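Local coordinates for protein Gp26 (Listeria phage P40, PDB 4JZ5) that probably hydrolyses the glycan strands of the Listeria cell wall, as the catalytic domain of a phage endolysin of glycosyl hydrolase family 25, at residues V23-I28 against V44-I49; V35-L40 against L69-M74; H65-D70 against R105-E110. All coordinates share one frame; numbering follows the deposited sequence.

Contact 1. Residues V23-I28 against V44-I49; sequences VLVLDI and VGFVVI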
# COMPACT_ATOMS: atom_id res chain seq x y z
N VAL A 23 -9.62 12.53 7.25
CA VAL A 23 -9.42 11.10 7.19
C VAL A 23 -7.91 10.80 7.13
O VAL A 23 -7.18 11.43 6.37
CB VAL A 23 -10.15 10.52 5.98
CG1 VAL A 23 -9.76 9.08 5.77
CG2 VAL A 23 -11.66 10.66 6.16
N LEU A 24 -7.45 9.84 7.94
CA LEU A 24 -6.04 9.50 8.03
C LEU A 24 -5.85 8.01 7.83
O LEU A 24 -6.40 7.18 8.56
CB LEU A 24 -5.49 9.90 9.39
CG LEU A 24 -4.02 9.55 9.62
CD1 LEU A 24 -3.12 10.19 8.58
CD2 LEU A 24 -3.62 9.98 11.03
N VAL A 25 -5.05 7.67 6.82
CA VAL A 25 -4.66 6.30 6.53
C VAL A 25 -3.13 6.27 6.57
O VAL A 25 -2.48 7.14 6.01
CB VAL A 25 -5.18 5.89 5.12
CG1 VAL A 25 -4.55 4.57 4.67
CG2 VAL A 25 -6.71 5.83 5.13
N LEU A 26 -2.56 5.29 7.26
CA LEU A 26 -1.10 5.16 7.31
C LEU A 26 -0.63 4.03 6.42
O LEU A 26 -1.38 3.09 6.16
CB LEU A 26 -0.64 4.84 8.73
CG LEU A 26 -1.00 5.83 9.82
CD1 LEU A 26 -0.41 5.39 11.14
CD2 LEU A 26 -0.57 7.24 9.44
N ASP A 27 0.62 4.10 5.99
CA ASP A 27 1.29 2.91 5.51
C ASP A 27 2.60 2.76 6.25
O ASP A 27 3.28 3.75 6.53
CB ASP A 27 1.45 2.89 3.97
CG ASP A 27 2.25 4.05 3.45
OD1 ASP A 27 1.66 5.08 3.12
OD2 ASP A 27 3.48 3.87 3.31
N ILE A 28 2.93 1.52 6.62
CA ILE A 28 4.08 1.21 7.46
C ILE A 28 4.79 -0.02 6.91
O ILE A 28 4.26 -0.80 6.11
CB ILE A 28 3.69 1.01 8.94
CG1 ILE A 28 2.72 -0.17 9.10
CG2 ILE A 28 3.10 2.28 9.51
CD1 ILE A 28 2.38 -0.50 10.55
N VAL A 44 -6.74 6.94 13.14
CA VAL A 44 -6.36 6.27 11.91
C VAL A 44 -7.46 5.33 11.46
O VAL A 44 -7.91 4.49 12.25
CB VAL A 44 -5.06 5.48 12.10
CG1 VAL A 44 -4.71 4.69 10.84
CG2 VAL A 44 -3.91 6.42 12.48
N GLY A 45 -7.91 5.46 10.21
CA GLY A 45 -9.00 4.65 9.71
C GLY A 45 -8.61 3.33 9.06
O GLY A 45 -9.43 2.43 8.93
N PHE A 46 -7.37 3.25 8.58
CA PHE A 46 -6.89 2.08 7.85
C PHE A 46 -5.36 2.15 7.83
O PHE A 46 -4.79 3.24 7.86
CB PHE A 46 -7.41 2.11 6.41
CG PHE A 46 -7.26 0.81 5.66
CD1 PHE A 46 -8.14 -0.23 5.87
CD2 PHE A 46 -6.27 0.63 4.71
CE1 PHE A 46 -8.03 -1.43 5.18
CE2 PHE A 46 -6.17 -0.57 4.01
CZ PHE A 46 -7.06 -1.59 4.24
N VAL A 47 -4.72 1.00 7.77
CA VAL A 47 -3.27 0.92 7.65
C VAL A 47 -2.92 -0.04 6.52
O VAL A 47 -3.50 -1.12 6.42
CB VAL A 47 -2.62 0.44 8.97
CG1 VAL A 47 -1.11 0.30 8.83
CG2 VAL A 47 -2.97 1.39 10.10
N VAL A 48 -1.97 0.33 5.68
CA VAL A 48 -1.40 -0.57 4.69
C VAL A 48 0.01 -0.95 5.13
O VAL A 48 0.81 -0.08 5.45
CB VAL A 48 -1.35 0.05 3.28
CG1 VAL A 48 -1.25 -1.06 2.24
CG2 VAL A 48 -2.57 0.92 3.01
N ILE A 49 0.32 -2.24 5.17
CA ILE A 49 1.63 -2.69 5.60
C ILE A 49 2.39 -3.32 4.45
O ILE A 49 1.81 -3.97 3.58
CB ILE A 49 1.57 -3.65 6.81
CG1 ILE A 49 1.02 -5.02 6.43
CG2 ILE A 49 0.74 -3.03 7.92
CD1 ILE A 49 0.90 -5.97 7.61

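Contact 2. Residues V35-L40 against L69-M74; sequences VNYSGL and LDKVGM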
# COMPACT_ATOMS: atom_id res chain seq x y z
N VAL A 35 5.49 0.18 16.85
CA VAL A 35 4.25 0.92 16.66
C VAL A 35 3.35 0.62 17.84
O VAL A 35 3.13 -0.56 18.16
CB VAL A 35 3.54 0.46 15.36
CG1 VAL A 35 2.17 1.12 15.21
CG2 VAL A 35 4.39 0.72 14.15
N ASN A 36 2.81 1.64 18.48
CA ASN A 36 1.78 1.43 19.48
C ASN A 36 0.45 1.28 18.75
O ASN A 36 -0.25 2.26 18.47
CB ASN A 36 1.73 2.59 20.47
CG ASN A 36 0.63 2.44 21.50
OD1 ASN A 36 -0.12 1.46 21.49
ND2 ASN A 36 0.50 3.43 22.36
N TYR A 37 0.09 0.04 18.42
CA TYR A 37 -1.06 -0.21 17.56
C TYR A 37 -2.34 0.36 18.15
O TYR A 37 -3.14 0.98 17.44
CB TYR A 37 -1.21 -1.72 17.26
CG TYR A 37 0.03 -2.27 16.59
CD1 TYR A 37 0.28 -2.07 15.24
CD2 TYR A 37 0.97 -2.94 17.33
CE1 TYR A 37 1.44 -2.54 14.65
CE2 TYR A 37 2.14 -3.42 16.76
CZ TYR A 37 2.38 -3.21 15.42
OH TYR A 37 3.56 -3.67 14.88
N SER A 38 -2.54 0.19 19.45
CA SER A 38 -3.74 0.72 20.08
C SER A 38 -3.79 2.25 19.98
O SER A 38 -4.88 2.84 19.94
CB SER A 38 -3.84 0.26 21.54
OG SER A 38 -2.81 0.81 22.35
N GLY A 39 -2.62 2.88 19.96
CA GLY A 39 -2.52 4.32 19.81
C GLY A 39 -2.92 4.85 18.44
O GLY A 39 -3.04 6.07 18.27
N LEU A 40 -3.12 3.96 17.48
CA LEU A 40 -3.59 4.36 16.16
C LEU A 40 -5.12 4.44 16.08
O LEU A 40 -5.66 5.04 15.15
CB LEU A 40 -3.13 3.35 15.13
CG LEU A 40 -1.64 3.09 15.03
CD1 LEU A 40 -1.36 2.05 13.97
CD2 LEU A 40 -0.86 4.36 14.73
N LEU A 69 -2.11 -5.07 14.34
CA LEU A 69 -3.31 -4.44 13.83
C LEU A 69 -4.53 -5.34 14.10
O LEU A 69 -5.58 -4.85 14.52
CB LEU A 69 -3.13 -4.15 12.35
CG LEU A 69 -1.99 -3.16 12.05
CD1 LEU A 69 -1.56 -3.21 10.60
CD2 LEU A 69 -2.39 -1.74 12.43
N ASP A 70 -4.38 -6.64 13.92
CA ASP A 70 -5.46 -7.57 14.22
C ASP A 70 -5.85 -7.50 15.70
O ASP A 70 -7.03 -7.53 16.04
CB ASP A 70 -5.05 -8.98 13.84
CG ASP A 70 -6.17 -9.98 13.98
OD1 ASP A 70 -7.32 -9.69 13.58
OD2 ASP A 70 -5.90 -11.06 14.51
N LYS A 71 -4.86 -7.43 16.58
CA LYS A 71 -5.08 -7.37 18.03
C LYS A 71 -6.12 -6.33 18.40
O LYS A 71 -7.02 -6.58 19.20
CB LYS A 71 -3.72 -7.05 18.71
CG LYS A 71 -3.76 -6.62 20.18
CD LYS A 71 -2.34 -6.33 20.75
CE LYS A 71 -1.72 -5.05 20.20
NZ LYS A 71 -0.39 -4.77 20.82
N VAL A 72 -5.96 -5.13 17.83
CA VAL A 72 -6.76 -3.97 18.18
C VAL A 72 -7.92 -3.75 17.23
O VAL A 72 -8.68 -2.79 17.40
CB VAL A 72 -5.91 -2.68 18.26
CG1 VAL A 72 -4.80 -2.84 19.28
CG2 VAL A 72 -5.33 -2.29 16.91
N GLY A 73 -8.09 -4.62 16.24
CA GLY A 73 -9.18 -4.48 15.28
C GLY A 73 -9.00 -3.34 14.30
O GLY A 73 -9.99 -2.79 13.82
N MET A 74 -7.76 -2.98 13.97
CA MET A 74 -7.53 -1.97 12.94
C MET A 74 -7.61 -2.63 11.57
O MET A 74 -6.83 -3.54 11.30
CB MET A 74 -6.16 -1.34 13.11
CG MET A 74 -5.80 -0.37 12.00
SD MET A 74 -6.77 1.14 11.91
CE MET A 74 -6.14 1.99 13.37
O HOH W 1 1.57 -2.10 20.83
O HOH W 2 -1.06 -1.77 20.96

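Contact 3. Residues H65-D70 against R105-E110; sequences HAKGLD and RQLGAE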
# COMPACT_ATOMS: atom_id res chain seq x y z
N HIS A 65 3.34 -6.49 12.40
CA HIS A 65 2.34 -5.48 12.11
C HIS A 65 0.98 -6.11 11.90
O HIS A 65 -0.03 -5.60 12.39
CB HIS A 65 2.74 -4.65 10.88
CG HIS A 65 3.86 -3.71 11.16
ND1 HIS A 65 4.75 -3.22 10.23
CD2 HIS A 65 4.21 -3.17 12.35
CE1 HIS A 65 5.59 -2.40 10.85
NE2 HIS A 65 5.29 -2.36 12.13
N ALA A 66 0.91 -7.23 11.18
CA ALA A 66 -0.38 -7.88 10.97
C ALA A 66 -1.02 -8.28 12.29
O ALA A 66 -2.21 -8.05 12.52
CB ALA A 66 -0.22 -9.09 10.06
N LYS A 67 -0.22 -8.89 13.16
CA LYS A 67 -0.72 -9.30 14.46
C LYS A 67 -1.12 -8.10 15.31
O LYS A 67 -2.10 -8.14 16.05
CB LYS A 67 0.32 -10.12 15.21
CG LYS A 67 0.52 -11.50 14.62
CD LYS A 67 1.52 -12.33 15.41
CE LYS A 67 2.91 -11.76 15.35
NZ LYS A 67 3.90 -12.66 16.00
N GLY A 68 -0.33 -7.03 15.25
CA GLY A 68 -0.62 -5.86 16.06
C GLY A 68 -1.89 -5.16 15.65
O GLY A 68 -2.66 -4.68 16.48
N LEU A 69 -2.11 -5.07 14.34
CA LEU A 69 -3.31 -4.44 13.83
C LEU A 69 -4.53 -5.34 14.10
O LEU A 69 -5.58 -4.85 14.52
CB LEU A 69 -3.13 -4.15 12.35
CG LEU A 69 -1.99 -3.16 12.05
CD1 LEU A 69 -1.56 -3.21 10.60
CD2 LEU A 69 -2.39 -1.74 12.43
N ASP A 70 -4.38 -6.64 13.92
CA ASP A 70 -5.46 -7.57 14.22
C ASP A 70 -5.85 -7.50 15.70
O ASP A 70 -7.03 -7.53 16.04
CB ASP A 70 -5.05 -8.98 13.84
CG ASP A 70 -6.17 -9.98 13.98
OD1 ASP A 70 -7.32 -9.69 13.58
OD2 ASP A 70 -5.90 -11.06 14.51
N ARG A 105 -3.28 -14.47 7.08
CA ARG A 105 -4.46 -15.27 7.42
C ARG A 105 -4.10 -16.45 8.33
O ARG A 105 -4.89 -16.82 9.20
CB ARG A 105 -5.18 -15.76 6.15
CG ARG A 105 -5.74 -14.63 5.30
CD ARG A 105 -6.95 -15.09 4.49
NE ARG A 105 -8.06 -15.42 5.38
CZ ARG A 105 -8.63 -16.61 5.51
NH1 ARG A 105 -8.25 -17.66 4.79
NH2 ARG A 105 -9.60 -16.73 6.39
N GLN A 106 -2.91 -17.03 8.17
CA GLN A 106 -2.45 -18.08 9.06
C GLN A 106 -2.37 -17.61 10.50
O GLN A 106 -2.56 -18.41 11.42
CB GLN A 106 -1.08 -18.60 8.61
CG GLN A 106 -0.52 -19.72 9.46
CD GLN A 106 -1.01 -21.09 9.04
OE1 GLN A 106 -1.37 -21.31 7.88
NE2 GLN A 106 -1.00 -22.03 9.98
N LEU A 107 -2.10 -16.33 10.72
CA LEU A 107 -2.02 -15.75 12.06
C LEU A 107 -3.38 -15.27 12.55
O LEU A 107 -3.49 -14.70 13.63
CB LEU A 107 -1.03 -14.60 12.05
CG LEU A 107 0.40 -15.02 11.71
CD1 LEU A 107 1.25 -13.79 11.38
CD2 LEU A 107 1.01 -15.81 12.85
N GLY A 108 -4.41 -15.51 11.75
CA GLY A 108 -5.77 -15.13 12.09
C GLY A 108 -6.17 -13.75 11.61
O GLY A 108 -7.32 -13.35 11.80
N ALA A 109 -5.24 -13.03 10.98
CA ALA A 109 -5.53 -11.68 10.54
C ALA A 109 -6.22 -11.73 9.18
O ALA A 109 -6.21 -12.76 8.47
CB ALA A 109 -4.25 -10.88 10.48
N GLU A 110 -6.89 -10.64 8.82
CA GLU A 110 -7.65 -10.61 7.59
C GLU A 110 -7.42 -9.30 6.84
O GLU A 110 -8.17 -8.34 7.01
CB GLU A 110 -9.14 -10.79 7.89
CG GLU A 110 -9.48 -12.11 8.60
CD GLU A 110 -9.37 -13.34 7.71
OE1 GLU A 110 -9.19 -13.17 6.48
OE2 GLU A 110 -9.46 -14.47 8.24
O HOH W 3 -7.29 -8.80 10.94
O HOH W 4 -3.30 -12.02 14.53
O HOH W 5 -7.63 -13.15 14.64

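Contact 1. Residues V23-I28 against V44-I49
Ile28 packs against two side chains of 44-49 at once. Its first torsion, 62°, sets CG1 between the backbone N and the carbonyl carbon, so that CG1 lies 3.7 Å from Ile49 CG2 and 3.9 Å from Val47 CG1, with CD1 continuing over the same two residues. This is the tight end of two parallel strands whose axes are inclined at 20°. Val48 uses both its backbone N and its O: the N donates to Leu26 O at 2.9 Å, and the O accepts from Ile28 N, also at 2.9 Å. The beta-branched residues suit these extended backbones, and Ile28, Val47 and Ile49 fill the layer against helix 62-72. On the other face, Asp27 CB rests 4.0 Å from Val48 CB, while the carboxylate turns away to Gln193 and Asn210.

Toward Leu24 and Gly45 the pairing slackens. Leu26 N still reaches Phe46 O at 3.1 Å, but Phe46 N is buried without a partner, and Leu24 O, the nearby acceptor, is bonded to Gly45 N (2.8 Å, with the donor at 174° to the C=O bond). Apolar contacts persist here: Leu26 meets the methyls of Val44 at roughly a right angle, CD1 lying 3.9 Å from CG2. Leu24 and Gly45, however, are partly exposed.

Val25, Asp27, Phe46 and Val48 share one face of the sheet; Leu26, Ile28, Val47 and Ile49 share the other. Adjacent parallel strands with helices outside are what the modified beta/alpha barrel of family 25 glycosyl hydrolases leads one to expect.

Contact 2. Residues V35-L40 against L69-M74
Water 2 is gripped from both segments: it accepts N-H bonds from Ser38 N (2.9 Å) and Lys71 NZ (3.1 Å), and gives a weak bond to Asn36 OD1. A lysine suits this exposed margin because its long chain, bent at chi3 (71°), brings the ammonium group beside the Tyr37 ring, NZ 4.2 Å from CD2 at an oblique angle, and out to water.

Below these waters the contact is apolar. Tyr37 and Leu69 meet at about a right angle, Leu69 CD2 lying 3.9 Å from Tyr37 CD1, while the phenol OH bonds with Gln64. Val72 spreads its two methyls over the turn of 35-40: CG1 sits 3.8 Å from Ser38 N, and CG2 lies near Tyr37 CB and O. Met74 is flexible enough to fold back at chi2 and chi3, which brings its CE 3.7 Å from Leu40 CB.

Gly73, with positive phi, ends the helix in a Schellman motif, Met74 N bonding to Leu69 O at 2.9 Å. That turn redirects the chain, and Met74 faces Leu40. Lys41 NZ bonds to Val72 O near the same helix end.

The 35-40 turn, in the connection between strands 25-28 and 46-53, thus packs on the C-terminal end of helix 62-72, whose Leu69 also reaches Val47 and Ile49 of strand 46-53.

Contact 3. Residues H65-D70 against R105-E110
Asp70 and Ala66, on helix 62-72, face Ala109 just beyond a Schellman motif that closes helix 87-106. Gly108 is the turning residue: its positive phi would jam a side chain against the preceding carbonyl, and its N bonds back to Arg105 O at 2.9 Å. Strand 76-81 follows helix 62-72 in the chain, and strand 114-117 follows helix 87-106.

The apolar contacts are small in scale. Ala109 CB, a single methyl, fits close to the helix, 3.9 Å from Asp70 CB and a little farther from Ala66 CB; Ala66 and Ala109 both also touch Phe76. At the exposed margin, the aliphatic part of Lys67 serves as a hydrocarbon, its CG lying 4.0 Å from Leu107 CD1 as the two chains slant across each other.

The polar link between the segments is made through water. Asp70 OD2 and Gly108 O are both acceptors and cannot bond directly, so water 5 donates to each, at 2.7 Å to Asp70 OD2. Water 4 likewise donates to OD2 and to Leu107 O; two waters thus bridge OD2 to two carbonyls of the turn. Asp70 CG stands anti to the backbone N (chi1 -174°), which directs the carboxylate at this turn. Water 3 differs, donating to OD1 while accepting from Glu110 N at 2.8 Å.

Charge pairing stays within 105-110, where it ties the end of the helix to the chain that leaves it. Arg105 engages Glu110 side-on, one nitrogen to each oxygen: NE meets OE1 at 2.7 Å, and NH2 meets the syn lone pair of OE2 at 2.9 Å.

In the fold
Helix 62-72 connects the three contacts. Its Leu69 takes part in contact 2 and also packs on contact 1, Leu69 CD1 lying 3.5 Å from Ile49 CG2. Contact 2 reaches contact 1 at a second place, where Leu26 CD1 and Leu40 CD2 are 3.8 Å apart. Contact 3 lies on another side of the same helix, where it meets the end of helix 87-106. The centres of contacts 1 and 2 are about 11 Å apart, those of 2 and 3 about 10 Å, and those of 1 and 3 about 15 Å. In this family the substrate groove probably lies at the C-terminal ends of the barrel strands, and Asp27 of contact 1 is near such an end.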